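Local structure of UDP-galactopyranose mutase (Deinococcus radiodurans, 3HDQ) at residues P106-V111 with D206-A211; E144-V149 with S165-D170. The protein probably catalyses, with FAD as cofactor, the interconversion of UDP-galactopyranose and UDP-galactofuranose, and is captured with UDP-galactose bound. All coordinates share one frame; numbering follows the deposited sequence.

Interaction 1 (P106-V111 with D206-A211). With GDU (galactose-uridine-5'-diphosphate), chain K.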
ATOM      1  N   PRO A 106      -5.717 -15.706  15.716  1.00 27.61           N
ATOM      2  CA  PRO A 106      -7.010 -16.304  16.061  1.00 22.48           C
ATOM      3  C   PRO A 106      -7.975 -15.258  16.606  1.00 25.38           C
ATOM      4  O   PRO A 106      -7.598 -14.441  17.446  1.00 26.44           O
ATOM      5  CB  PRO A 106      -6.650 -17.314  17.157  1.00 25.84           C
ATOM      6  CG  PRO A 106      -5.192 -17.590  16.953  1.00 28.89           C
ATOM      7  CD  PRO A 106      -4.616 -16.284  16.505  1.00 25.95           C
ATOM      8  N   TYR A 107      -9.214 -15.290  16.135  1.00 23.45           N
ATOM      9  CA  TYR A 107     -10.196 -14.294  16.532  1.00 24.57           C
ATOM     10  C   TYR A 107     -11.608 -14.785  16.240  1.00 25.09           C
ATOM     11  O   TYR A 107     -11.918 -15.210  15.132  1.00 20.69           O
ATOM     12  CB  TYR A 107      -9.940 -12.982  15.803  1.00 21.65           C
ATOM     13  CG  TYR A 107     -10.994 -11.914  16.007  1.00 23.99           C
ATOM     14  CD1 TYR A 107     -11.110 -11.241  17.218  1.00 21.75           C
ATOM     15  CD2 TYR A 107     -11.854 -11.556  14.973  1.00 21.77           C
ATOM     16  CE1 TYR A 107     -12.062 -10.256  17.395  1.00 24.83           C
ATOM     17  CE2 TYR A 107     -12.804 -10.569  15.136  1.00 22.42           C
ATOM     18  CZ  TYR A 107     -12.906  -9.916  16.349  1.00 26.49           C
ATOM     19  OH  TYR A 107     -13.854  -8.926  16.514  1.00 20.34           O
ATOM     20  N   GLN A 108     -12.451 -14.734  17.261  1.00 25.08           N
ATOM     21  CA  GLN A 108     -13.850 -15.079  17.120  1.00 25.54           C
ATOM     22  C   GLN A 108     -14.658 -13.819  17.424  1.00 27.67           C
ATOM     23  O   GLN A 108     -14.741 -13.385  18.574  1.00 28.90           O
ATOM     24  CB  GLN A 108     -14.197 -16.245  18.047  1.00 25.84           C
ATOM     25  CG  GLN A 108     -13.307 -17.461  17.842  1.00 21.25           C
ATOM     26  CD  GLN A 108     -13.591 -18.597  18.825  1.00 28.21           C
ATOM     27  OE1 GLN A 108     -13.794 -18.361  20.019  1.00 27.14           O
ATOM     28  NE2 GLN A 108     -13.593 -19.841  18.322  1.00 21.70           N
ATOM     29  N   HIS A 109     -15.200 -13.219  16.363  1.00 26.17           N
ATOM     30  CA  HIS A 109     -15.922 -11.942  16.396  1.00 24.95           C
ATOM     31  C   HIS A 109     -17.181 -12.044  17.256  1.00 23.74           C
ATOM     32  O   HIS A 109     -17.877 -13.050  17.232  1.00 23.95           O
ATOM     33  CB  HIS A 109     -16.288 -11.575  14.943  1.00 25.04           C
ATOM     34  CG  HIS A 109     -16.856 -10.197  14.748  1.00 21.17           C
ATOM     35  ND1 HIS A 109     -16.195  -9.049  15.123  1.00 26.94           N
ATOM     36  CD2 HIS A 109     -17.994  -9.788  14.132  1.00 24.88           C
ATOM     37  CE1 HIS A 109     -16.915  -7.991  14.783  1.00 23.07           C
ATOM     38  NE2 HIS A 109     -18.011  -8.414  14.172  1.00 25.75           N
ATOM     39  N   ARG A 110     -17.467 -10.993  18.013  1.00 23.66           N
ATOM     40  CA  ARG A 110     -18.669 -10.945  18.830  1.00 23.30           C
ATOM     41  C   ARG A 110     -19.367  -9.617  18.636  1.00 25.58           C
ATOM     42  O   ARG A 110     -18.736  -8.558  18.643  1.00 25.83           O
ATOM     43  CB  ARG A 110     -18.351 -11.176  20.306  1.00 21.46           C
ATOM     44  CG  ARG A 110     -17.944 -12.612  20.599  1.00 28.26           C
ATOM     45  CD  ARG A 110     -17.499 -12.781  22.029  1.00 24.51           C
ATOM     46  NE  ARG A 110     -17.447 -14.180  22.434  1.00 28.33           N
ATOM     47  CZ  ARG A 110     -16.362 -14.944  22.396  1.00 23.47           C
ATOM     48  NH1 ARG A 110     -15.218 -14.462  21.940  1.00 31.25           N
ATOM     49  NH2 ARG A 110     -16.429 -16.202  22.802  1.00 21.68           N
ATOM     50  N   VAL A 111     -20.678  -9.692  18.440  1.00 24.79           N
ATOM     51  CA  VAL A 111     -21.483  -8.518  18.164  1.00 25.43           C
ATOM     52  C   VAL A 111     -22.531  -8.328  19.257  1.00 23.33           C
ATOM     53  O   VAL A 111     -23.131  -9.296  19.739  1.00 19.66           O
ATOM     54  CB  VAL A 111     -22.178  -8.648  16.798  1.00 28.45           C
ATOM     55  CG1 VAL A 111     -22.992  -7.378  16.474  1.00 20.84           C
ATOM     56  CG2 VAL A 111     -21.147  -8.981  15.698  1.00 21.75           C
ATOM     57  N   ASP A 206     -23.931 -19.496  23.326  1.00 27.03           N
ATOM     58  CA  ASP A 206     -22.855 -19.073  22.443  1.00 21.43           C
ATOM     59  C   ASP A 206     -23.084 -17.625  22.022  1.00 29.22           C
ATOM     60  O   ASP A 206     -24.154 -17.273  21.508  1.00 25.53           O
ATOM     61  CB  ASP A 206     -22.807 -19.988  21.217  1.00 23.77           C
ATOM     62  CG  ASP A 206     -21.526 -19.828  20.399  1.00 29.54           C
ATOM     63  OD1 ASP A 206     -20.858 -18.776  20.500  1.00 30.58           O
ATOM     64  OD2 ASP A 206     -21.186 -20.765  19.648  1.00 29.19           O
ATOM     65  N   ASN A 207     -22.089 -16.776  22.245  1.00 21.58           N
ATOM     66  CA  ASN A 207     -22.239 -15.387  21.863  1.00 24.93           C
ATOM     67  C   ASN A 207     -21.374 -14.987  20.670  1.00 23.25           C
ATOM     68  O   ASN A 207     -21.327 -13.810  20.320  1.00 24.04           O
ATOM     69  CB  ASN A 207     -21.987 -14.450  23.056  1.00 20.33           C
ATOM     70  CG  ASN A 207     -20.535 -14.469  23.516  1.00 26.94           C
ATOM     71  OD1 ASN A 207     -19.776 -15.376  23.167  1.00 20.14           O
ATOM     72  ND2 ASN A 207     -20.148 -13.472  24.315  1.00 22.84           N
ATOM     73  N   ARG A 208     -20.683 -15.950  20.057  1.00 23.21           N
ATOM     74  CA  ARG A 208     -19.951 -15.656  18.820  1.00 27.39           C
ATOM     75  C   ARG A 208     -20.926 -15.357  17.693  1.00 28.88           C
ATOM     76  O   ARG A 208     -22.015 -15.931  17.615  1.00 24.68           O
ATOM     77  CB  ARG A 208     -19.077 -16.820  18.371  1.00 25.25           C
ATOM     78  CG  ARG A 208     -18.021 -17.245  19.353  1.00 25.49           C
ATOM     79  CD  ARG A 208     -18.216 -18.715  19.573  1.00 31.07           C
ATOM     80  NE  ARG A 208     -17.306 -19.530  18.804  1.00 32.71           N
ATOM     81  CZ  ARG A 208     -17.593 -20.755  18.399  1.00 29.34           C
ATOM     82  NH1 ARG A 208     -18.780 -21.276  18.667  1.00 26.38           N
ATOM     83  NH2 ARG A 208     -16.697 -21.448  17.714  1.00 30.39           N
ATOM     84  N   TYR A 209     -20.517 -14.471  16.800  1.00 25.18           N
ATOM     85  CA  TYR A 209     -21.355 -14.158  15.672  1.00 24.03           C
ATOM     86  C   TYR A 209     -21.322 -15.310  14.683  1.00 23.99           C
ATOM     87  O   TYR A 209     -22.292 -15.541  13.964  1.00 31.28           O
ATOM     88  CB  TYR A 209     -20.910 -12.855  15.043  1.00 22.79           C
ATOM     89  CG  TYR A 209     -22.001 -12.176  14.282  1.00 27.92           C
ATOM     90  CD1 TYR A 209     -23.111 -11.661  14.937  1.00 23.55           C
ATOM     91  CD2 TYR A 209     -21.929 -12.048  12.898  1.00 25.62           C
ATOM     92  CE1 TYR A 209     -24.114 -11.032  14.231  1.00 26.02           C
ATOM     93  CE2 TYR A 209     -22.917 -11.433  12.194  1.00 24.49           C
ATOM     94  CZ  TYR A 209     -24.009 -10.925  12.854  1.00 27.04           C
ATOM     95  OH  TYR A 209     -24.991 -10.306  12.125  1.00 28.71           O
ATOM     96  N   PHE A 210     -20.206 -16.038  14.661  1.00 22.96           N
ATOM     97  CA  PHE A 210     -20.061 -17.210  13.804  1.00 20.69           C
ATOM     98  C   PHE A 210     -19.683 -18.411  14.633  1.00 25.89           C
ATOM     99  O   PHE A 210     -18.938 -18.288  15.611  1.00 27.94           O
ATOM    100  CB  PHE A 210     -18.955 -17.006  12.759  1.00 27.00           C
ATOM    101  CG  PHE A 210     -19.022 -15.687  12.055  1.00 29.53           C
ATOM    102  CD1 PHE A 210     -18.077 -14.703  12.306  1.00 22.66           C
ATOM    103  CD2 PHE A 210     -20.035 -15.423  11.154  1.00 25.46           C
ATOM    104  CE1 PHE A 210     -18.140 -13.474  11.668  1.00 27.33           C
ATOM    105  CE2 PHE A 210     -20.105 -14.190  10.508  1.00 29.69           C
ATOM    106  CZ  PHE A 210     -19.152 -13.215  10.763  1.00 24.33           C
ATOM    107  N   ALA A 211     -20.149 -19.583  14.213  1.00 27.85           N
ATOM    108  CA  ALA A 211     -19.783 -20.833  14.876  1.00 28.85           C
ATOM    109  C   ALA A 211     -18.865 -21.676  14.009  1.00 22.98           C
ATOM    110  O   ALA A 211     -18.629 -22.843  14.311  1.00 31.14           O
ATOM    111  CB  ALA A 211     -21.034 -21.632  15.244  1.00 29.87           C
TER
HETATM  112  N1  GDU K 500     -29.861  -8.595  10.716  1.00 26.82           N
HETATM  113  C2  GDU K 500     -30.519  -7.942  11.556  1.00 32.82           C
HETATM  114  N3  GDU K 500     -30.319  -7.444  12.701  1.00 32.03           N
HETATM  115  C4  GDU K 500     -29.069  -7.648  13.152  1.00 31.14           C
HETATM  116  C5  GDU K 500     -28.135  -8.406  12.287  1.00 26.52           C
HETATM  117  C6  GDU K 500     -28.573  -8.845  11.090  1.00 28.25           C
HETATM  118  O2  GDU K 500     -31.839  -7.681  11.102  1.00 29.24           O
HETATM  119  O4  GDU K 500     -28.702  -7.196  14.235  1.00 28.92           O
HETATM  120  C1D GDU K 500     -30.366  -9.016   9.440  1.00 27.28           C
HETATM  121  C2D GDU K 500     -30.379  -7.990   8.282  1.00 27.30           C
HETATM  122  O2D GDU K 500     -31.391  -8.266   7.321  1.00 28.37           O
HETATM  123  C3D GDU K 500     -28.985  -8.183   7.723  1.00 29.88           C
HETATM  124  C4D GDU K 500     -28.951  -9.710   7.698  1.00 27.30           C
HETATM  125  O4D GDU K 500     -29.651 -10.130   8.874  1.00 26.62           O
HETATM  126  O3D GDU K 500     -28.856  -7.586   6.436  1.00 29.83           O
HETATM  127  C5D GDU K 500     -27.600 -10.352   7.419  1.00 30.97           C
HETATM  128  O5D GDU K 500     -26.786  -9.948   8.535  1.00 34.48           O
HETATM  129  PA  GDU K 500     -25.210  -9.725   8.407  1.00 27.23           P
HETATM  130  O1A GDU K 500     -24.649  -9.636   9.784  1.00 29.66           O
HETATM  131  O2A GDU K 500     -24.640 -10.899   7.728  1.00 25.20           O
HETATM  132  O3A GDU K 500     -24.902  -8.342   7.687  1.00 32.76           O
HETATM  133  PB  GDU K 500     -23.570  -8.081   6.873  1.00 28.85           P
HETATM  134  O1B GDU K 500     -23.793  -6.695   6.393  1.00 30.64           O
HETATM  135  O2B GDU K 500     -23.336  -8.925   5.675  1.00 25.71           O
HETATM  136  O3B GDU K 500     -22.252  -8.035   7.789  0.63 28.10           O
HETATM  137  C1' GDU K 500     -20.843  -8.139   7.503  0.33 31.32           C
HETATM  138  C2' GDU K 500     -20.454  -9.631   7.437  0.47 30.34           C
HETATM  139  C3' GDU K 500     -21.058 -10.282   8.703  0.57 29.40           C
HETATM  140  C4' GDU K 500     -20.282  -9.729   9.936  0.53 30.56           C
HETATM  141  C5' GDU K 500     -20.310  -8.176   9.882  0.54 32.53           C
HETATM  142  C6' GDU K 500     -19.335  -7.501  10.888  0.56 32.05           C
HETATM  143  O2' GDU K 500     -20.887 -10.240   6.206  0.51 29.79           O
HETATM  144  O3' GDU K 500     -20.966 -11.720   8.582  0.61 26.37           O
HETATM  145  O4' GDU K 500     -18.932 -10.236   9.877  0.43 31.16           O
HETATM  146  O5' GDU K 500     -20.140  -7.507   8.601  0.33 33.10           O
HETATM  147  O6' GDU K 500     -19.998  -7.055  12.094  0.87 26.60           O
HETATM  148  O   HOH W   1     -17.530 -15.466  15.801  1.00 21.36           O
HETATM  149  O   HOH W   2     -21.969 -12.150  18.165  1.00 19.07           O
HETATM  150  O   HOH W   3     -22.455 -11.300  21.300  1.00 25.45           O

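Interaction 2 (E144-V149 with S165-D170)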
ATOM      1  N   GLU A 144     -38.816 -24.117  24.551  1.00 39.24           N
ATOM      2  CA  GLU A 144     -40.254 -24.185  24.756  1.00 43.75           C
ATOM      3  C   GLU A 144     -40.833 -22.775  24.672  1.00 39.57           C
ATOM      4  O   GLU A 144     -41.868 -22.546  24.044  1.00 39.02           O
ATOM      5  CB  GLU A 144     -40.557 -24.855  26.096  1.00 41.00           C
ATOM      6  CG  GLU A 144     -39.567 -25.982  26.415  1.00 45.50           C
ATOM      7  CD  GLU A 144     -39.966 -26.825  27.618  1.00 65.13           C
ATOM      8  OE1 GLU A 144     -40.910 -27.642  27.488  1.00 75.51           O
ATOM      9  OE2 GLU A 144     -39.319 -26.686  28.684  1.00 57.46           O
ATOM     10  N   PHE A 145     -40.138 -21.827  25.290  1.00 34.31           N
ATOM     11  CA  PHE A 145     -40.510 -20.424  25.193  1.00 34.49           C
ATOM     12  C   PHE A 145     -40.620 -19.970  23.737  1.00 32.64           C
ATOM     13  O   PHE A 145     -41.630 -19.388  23.352  1.00 34.12           O
ATOM     14  CB  PHE A 145     -39.508 -19.541  25.941  1.00 32.49           C
ATOM     15  CG  PHE A 145     -39.763 -18.070  25.776  1.00 31.36           C
ATOM     16  CD1 PHE A 145     -40.716 -17.434  26.548  1.00 30.57           C
ATOM     17  CD2 PHE A 145     -39.064 -17.331  24.834  1.00 28.69           C
ATOM     18  CE1 PHE A 145     -40.962 -16.088  26.400  1.00 34.39           C
ATOM     19  CE2 PHE A 145     -39.305 -15.983  24.677  1.00 33.35           C
ATOM     20  CZ  PHE A 145     -40.253 -15.355  25.465  1.00 29.61           C
ATOM     21  N   PHE A 146     -39.584 -20.228  22.938  1.00 32.73           N
ATOM     22  CA  PHE A 146     -39.604 -19.862  21.509  1.00 37.37           C
ATOM     23  C   PHE A 146     -40.809 -20.498  20.799  1.00 37.21           C
ATOM     24  O   PHE A 146     -41.533 -19.830  20.053  1.00 35.69           O
ATOM     25  CB  PHE A 146     -38.306 -20.278  20.800  1.00 29.65           C
ATOM     26  CG  PHE A 146     -37.139 -19.349  21.043  1.00 33.87           C
ATOM     27  CD1 PHE A 146     -37.343 -17.998  21.303  1.00 29.10           C
ATOM     28  CD2 PHE A 146     -35.833 -19.824  20.979  1.00 29.41           C
ATOM     29  CE1 PHE A 146     -36.269 -17.146  21.517  1.00 27.07           C
ATOM     30  CE2 PHE A 146     -34.749 -18.970  21.182  1.00 26.07           C
ATOM     31  CZ  PHE A 146     -34.974 -17.632  21.457  1.00 30.02           C
ATOM     32  N   ALA A 147     -41.005 -21.791  21.042  1.00 32.05           N
ATOM     33  CA  ALA A 147     -42.154 -22.525  20.522  1.00 40.64           C
ATOM     34  C   ALA A 147     -43.470 -21.811  20.824  1.00 37.78           C
ATOM     35  O   ALA A 147     -44.367 -21.759  19.984  1.00 39.65           O
ATOM     36  CB  ALA A 147     -42.172 -23.943  21.093  1.00 38.10           C
ATOM     37  N   SER A 148     -43.566 -21.239  22.021  1.00 38.72           N
ATOM     38  CA  SER A 148     -44.808 -20.624  22.486  1.00 29.60           C
ATOM     39  C   SER A 148     -45.105 -19.238  21.892  1.00 39.75           C
ATOM     40  O   SER A 148     -46.233 -18.757  21.998  1.00 37.91           O
ATOM     41  CB  SER A 148     -44.816 -20.535  24.016  1.00 35.10           C
ATOM     42  OG  SER A 148     -44.249 -19.310  24.472  1.00 36.19           O
ATOM     43  N   VAL A 149     -44.114 -18.578  21.294  1.00 37.75           N
ATOM     44  CA  VAL A 149     -44.376 -17.271  20.683  1.00 32.25           C
ATOM     45  C   VAL A 149     -44.286 -17.332  19.157  1.00 35.24           C
ATOM     46  O   VAL A 149     -44.749 -16.432  18.454  1.00 33.25           O
ATOM     47  CB  VAL A 149     -43.434 -16.160  21.214  1.00 35.85           C
ATOM     48  CG1 VAL A 149     -43.734 -15.847  22.682  1.00 32.47           C
ATOM     49  CG2 VAL A 149     -41.974 -16.550  21.018  1.00 32.91           C
ATOM     50  N   SER A 165     -41.254 -17.082  12.588  1.00 35.46           N
ATOM     51  CA  SER A 165     -41.643 -18.479  12.769  1.00 38.31           C
ATOM     52  C   SER A 165     -40.734 -19.233  13.736  1.00 39.53           C
ATOM     53  O   SER A 165     -40.979 -20.404  14.050  1.00 36.21           O
ATOM     54  CB  SER A 165     -41.667 -19.210  11.416  1.00 37.04           C
ATOM     55  OG  SER A 165     -40.357 -19.424  10.925  1.00 35.36           O
ATOM     56  N   LYS A 166     -39.682 -18.564  14.199  1.00 37.70           N
ATOM     57  CA  LYS A 166     -38.734 -19.186  15.121  1.00 37.62           C
ATOM     58  C   LYS A 166     -38.708 -18.533  16.501  1.00 34.29           C
ATOM     59  O   LYS A 166     -38.616 -19.231  17.516  1.00 35.41           O
ATOM     60  CB  LYS A 166     -37.327 -19.218  14.513  1.00 39.96           C
ATOM     61  CG  LYS A 166     -37.232 -20.094  13.279  1.00 41.77           C
ATOM     62  CD  LYS A 166     -35.818 -20.184  12.738  1.00 46.04           C
ATOM     63  CE  LYS A 166     -35.835 -20.885  11.382  1.00 57.03           C
ATOM     64  NZ  LYS A 166     -34.470 -21.095  10.840  1.00 62.17           N
ATOM     65  N   VAL A 167     -38.790 -17.206  16.539  1.00 29.06           N
ATOM     66  CA  VAL A 167     -38.708 -16.479  17.806  1.00 28.99           C
ATOM     67  C   VAL A 167     -39.855 -15.500  18.012  1.00 33.34           C
ATOM     68  O   VAL A 167     -39.854 -14.727  18.971  1.00 32.29           O
ATOM     69  CB  VAL A 167     -37.388 -15.694  17.928  1.00 34.75           C
ATOM     70  CG1 VAL A 167     -36.205 -16.642  17.930  1.00 27.63           C
ATOM     71  CG2 VAL A 167     -37.279 -14.657  16.808  1.00 33.94           C
ATOM     72  N   GLY A 168     -40.824 -15.517  17.104  1.00 33.41           N
ATOM     73  CA  GLY A 168     -42.023 -14.730  17.290  1.00 28.48           C
ATOM     74  C   GLY A 168     -41.891 -13.272  16.912  1.00 31.83           C
ATOM     75  O   GLY A 168     -40.849 -12.810  16.464  1.00 34.23           O
ATOM     76  N   ARG A 169     -42.967 -12.537  17.149  1.00 37.77           N
ATOM     77  CA  ARG A 169     -43.149 -11.198  16.615  1.00 37.86           C
ATOM     78  C   ARG A 169     -42.433 -10.091  17.416  1.00 34.84           C
ATOM     79  O   ARG A 169     -41.962  -9.111  16.842  1.00 32.52           O
ATOM     80  CB  ARG A 169     -44.653 -10.927  16.508  1.00 32.91           C
ATOM     81  CG  ARG A 169     -45.029  -9.565  15.990  1.00 43.00           C
ATOM     82  CD  ARG A 169     -44.755  -9.417  14.511  1.00 45.21           C
ATOM     83  NE  ARG A 169     -45.246 -10.537  13.704  1.00 47.42           N
ATOM     84  CZ  ARG A 169     -45.239 -10.537  12.374  1.00 42.79           C
ATOM     85  NH1 ARG A 169     -44.780  -9.475  11.721  1.00 34.39           N
ATOM     86  NH2 ARG A 169     -45.680 -11.589  11.696  1.00 45.66           N
ATOM     87  N   ASP A 170     -42.345 -10.237  18.732  1.00 33.85           N
ATOM     88  CA  ASP A 170     -41.658  -9.214  19.532  1.00 32.29           C
ATOM     89  C   ASP A 170     -40.134  -9.212  19.318  1.00 30.40           C
ATOM     90  O   ASP A 170     -39.517  -8.161  19.140  1.00 35.31           O
ATOM     91  CB  ASP A 170     -41.974  -9.368  21.020  1.00 32.39           C
ATOM     92  CG  ASP A 170     -41.515  -8.176  21.828  1.00 37.76           C
ATOM     93  OD1 ASP A 170     -40.875  -8.365  22.886  1.00 41.24           O
ATOM     94  OD2 ASP A 170     -41.783  -7.041  21.391  1.00 38.32           O
TER
HETATM   95  O   HOH W   4     -45.257 -14.048  18.193  1.00 34.84           O

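Interaction 1 (P106-V111 with D206-A211)
Arg110 NE donates to Asn207 OD1 at 2.7 Å in a nearly straight bond that lies in the guanidinium plane; it reaches the oxygen from above the amide plane, the two planes being turned 58° apart. The loops are also joined through their backbones, Tyr209 N bonding to His109 O at 3.0 Å. Water extends this link: one molecule bridges His109 O and Phe210 N, and two others connect Val111 N and O to Asn207 O. Within 206-211, Arg208 NH1 forms a salt bridge with Asp206 OD2. On the substrate side, Tyr209 OH gives a very short bond to the phosphate oxygen O1A of GDU (2.5 Å). His109 NE2 pairs with the galactose O6' at 3.2 Å, while ND1 of the same ring is bonded to Tyr107 OH, so both ring nitrogens are engaged. Val111 CG2 sits over one face of the Tyr209 ring, 3.8 Å from the centroid, in a CH-pi contact. Arg208 CG lies over one face of the Arg110 guanidinium, toward its rim, 3.9 Å from Arg110 NH2. His88 stacks on the Phe210 ring. Joining the two loops thus brings a sugar-binding histidine and a phosphate-binding tyrosine to one substrate, with Tyr107 steadying the imidazole from the second shell.

Interaction 2 (E144-V149 with S165-D170)
Phe146 and Val167 lie side by side and point the same way, with Val167 CG1 over one face of the phenyl ring. The methyl carbon is 3.8 Å from the ring centroid and 18° off the normal, a CH-pi contact displaced toward the rim, where CE1 is the closest ring atom. At the root of the phenylalanine, CB rests 3.5 Å from the backbone oxygen of Lys166. One turn further along, Val149 CG2 packs against Val167 O at 3.5 Å, and Val149 O meets Gly168 CA at 3.4 Å. This close passage uses the bare alpha carbon: Gly168 has a positive phi of 81°, and a beta carbon there would collide with Val149 O. Beside it a water donates to Val149 O (2.5 Å) and accepts from Arg169 N (2.9 Å), bridging the segments where the second helix is kinked and Arg169 N lacks a bond to the preceding turn. Further out, Val129 and Leu171 also touch Phe146, and Thr201 touches Val167. The Arg169 guanidinium makes salt bridges with Glu151 and Glu160. The local axes of 144-149 and 165-170 approach to 6.8 Å at 68°, a close helix-helix crossing consistent with the absence of a side chain at Gly168. It packs helix 139-149 against the kinked part of helix 159-184, which further along carries the substrate-binding residues Phe175, Phe176, Tyr179 and Thr180.

Interaction 2 is nested within the chain loop closed by interaction 1; their centres are 24 Å apart and their nearest atoms about 11 Å, without touching. Each is partly buried, but 106-111 with 206-211 lies closer to the centre of the chain, in contact with substrate, whereas 144-149 with 165-170 is 29 Å from that centre, between helices 139-149 and 159-184. The first joins two irregular loops through direct polar bonds, waters and ligand contacts. The second relies on one aromatic-aliphatic contact and close side-chain and backbone packing, with one bridging water. They share no element, yet both relate to the GDU pocket: interaction 1 lines it directly, while helix 159-184 of interaction 2 reaches it further along.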